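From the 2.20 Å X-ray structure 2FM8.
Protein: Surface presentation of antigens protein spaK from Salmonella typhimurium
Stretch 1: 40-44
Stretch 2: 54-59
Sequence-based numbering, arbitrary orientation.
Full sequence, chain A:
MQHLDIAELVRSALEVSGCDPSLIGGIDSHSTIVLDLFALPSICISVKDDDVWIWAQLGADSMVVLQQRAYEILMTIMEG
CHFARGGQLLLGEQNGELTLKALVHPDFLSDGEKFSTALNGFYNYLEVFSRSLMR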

# COMPACT_ATOMS: atom_id res chain seq x y z
N LEU A 40 -7.82 24.57 -4.79
CA LEU A 40 -7.60 23.38 -4.00
C LEU A 40 -8.89 22.59 -3.82
O LEU A 40 -10.00 23.13 -3.93
CB LEU A 40 -7.07 23.76 -2.62
CG LEU A 40 -5.68 24.37 -2.58
CD1 LEU A 40 -5.38 24.88 -1.18
CD2 LEU A 40 -4.64 23.35 -3.02
N PRO A 41 -8.75 21.30 -3.51
CA PRO A 41 -9.93 20.54 -3.17
C PRO A 41 -10.68 21.18 -2.00
O PRO A 41 -10.07 21.79 -1.13
CB PRO A 41 -9.36 19.18 -2.76
CG PRO A 41 -8.01 19.12 -3.42
CD PRO A 41 -7.52 20.50 -3.39
N SER A 42 -12.00 21.06 -2.01
CA SER A 42 -12.82 21.50 -0.91
C SER A 42 -12.52 20.76 0.43
O SER A 42 -12.22 19.58 0.46
CB SER A 42 -14.30 21.40 -1.29
OG SER A 42 -14.54 22.15 -2.48
N ILE A 43 -12.60 21.53 1.52
CA ILE A 43 -12.47 21.00 2.87
C ILE A 43 -13.86 20.71 3.46
O ILE A 43 -14.76 21.58 3.45
CB ILE A 43 -11.70 21.99 3.73
CG1 ILE A 43 -10.30 22.20 3.13
CG2 ILE A 43 -11.68 21.53 5.21
CD1 ILE A 43 -9.44 23.26 3.85
N CYS A 44 -14.04 19.48 3.94
CA CYS A 44 -15.26 19.04 4.59
C CYS A 44 -15.04 18.94 6.08
O CYS A 44 -13.98 18.50 6.54
CB CYS A 44 -15.74 17.70 4.05
SG CYS A 44 -16.01 17.65 2.26
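Stretch 2, residues 54-59: IWAQLG

The apolar centre of the contact is Cys-44 against the indole of Trp-55. The two side chains lie on the same face of the sheet. Trp-55 takes chi1 of 83° (p) and chi2 of 95°, which lays one face of its ring over Cys-44. CB of Cys-44 stands 3.4 Å from the centroid of the six-membered ring of Trp-55, 8° off the normal, a CH-pi contact. SG of Cys-44 lies 4.4 Å from the centroid of the five-membered ring of Trp-55, obliquely, 28° off the ring normal.

Ile-43 and Ile-54 form a second apolar pair, with CG2 of Ile-43 3.6 Å from CG2 of Ile-54. Both have chi1 m and chi2 t. Pro-41 meets Ala-56 more loosely, CB to CB at 4.5 Å. CB of Pro-41 also comes within 3.0 Å of O of Gln-57, a tight approach.

Stretch 2 runs antiparallel to stretch 1, their end-to-end directions 155° apart. Residues 54-57 are extended as a strand, which pairs with the strand that starts at Ile-43. Leu-58, with phi/psi of -102/8, leaves the extended conformation. Gly-59 has a positive phi, where a CB would be jammed against the preceding carbonyl O.

The bridge is Cys-44 with Trp-55, CA to CA 5.2 Å. It is a hydrogen-bonded pair: N of Cys-44 donates to O of Trp-55 at 2.8 Å, and N of Trp-55 donates to O of Cys-44 at 2.9 Å. Both bonds have ordinary lengths; the first is nearly straight at 173° and the second a little bent at 161°. CA of Ile-54 adds a CA-H...O contact to O of Cys-44 at 3.3 Å.

Toward Pro-41 direct pairing gives way to water. One water donates to O of Ser-42 at 2.7 Å and accepts from N of Gln-57 at 3.0 Å, bridging the two backbones at the polar edge.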

# COMPACT_ATOMS: atom_id res chain seq x y z
N ILE A 54 -12.09 16.60 9.90
CA ILE A 54 -11.83 17.51 8.78
C ILE A 54 -11.22 16.65 7.69
O ILE A 54 -10.30 15.86 7.98
CB ILE A 54 -10.84 18.64 9.17
CG1 ILE A 54 -11.38 19.47 10.33
CG2 ILE A 54 -10.51 19.57 7.98
CD1 ILE A 54 -10.27 20.32 10.99
N TRP A 55 -11.71 16.75 6.47
CA TRP A 55 -11.13 15.94 5.40
C TRP A 55 -11.28 16.58 4.03
O TRP A 55 -12.00 17.56 3.87
CB TRP A 55 -11.69 14.53 5.41
CG TRP A 55 -13.00 14.34 4.72
CD1 TRP A 55 -13.21 13.91 3.41
CD2 TRP A 55 -14.28 14.52 5.28
NE1 TRP A 55 -14.54 13.82 3.15
CE2 TRP A 55 -15.23 14.20 4.27
CE3 TRP A 55 -14.73 14.91 6.53
CZ2 TRP A 55 -16.59 14.26 4.49
CZ3 TRP A 55 -16.08 14.98 6.74
CH2 TRP A 55 -17.00 14.65 5.74
N ALA A 56 -10.55 16.03 3.08
CA ALA A 56 -10.60 16.46 1.69
C ALA A 56 -10.24 15.29 0.79
O ALA A 56 -9.31 14.55 1.08
CB ALA A 56 -9.62 17.60 1.45
N GLN A 57 -10.99 15.12 -0.29
CA GLN A 57 -10.56 14.28 -1.41
C GLN A 57 -9.47 14.96 -2.20
O GLN A 57 -9.51 16.17 -2.40
CB GLN A 57 -11.74 13.96 -2.31
CG GLN A 57 -12.74 13.07 -1.65
CD GLN A 57 -13.96 12.85 -2.51
OE1 GLN A 57 -13.96 13.20 -3.69
NE2 GLN A 57 -15.01 12.25 -1.93
N LEU A 58 -8.48 14.20 -2.66
CA LEU A 58 -7.29 14.79 -3.21
C LEU A 58 -7.21 14.80 -4.73
O LEU A 58 -6.20 15.22 -5.28
CB LEU A 58 -6.05 14.14 -2.62
CG LEU A 58 -5.84 14.36 -1.12
CD1 LEU A 58 -4.72 13.47 -0.63
CD2 LEU A 58 -5.57 15.82 -0.79
N GLY A 59 -8.27 14.42 -5.43
CA GLY A 59 -8.27 14.55 -6.90
C GLY A 59 -8.49 13.24 -7.64
O GLY A 59 -8.18 12.15 -7.13
O HOH W 1 -12.68 17.44 -1.14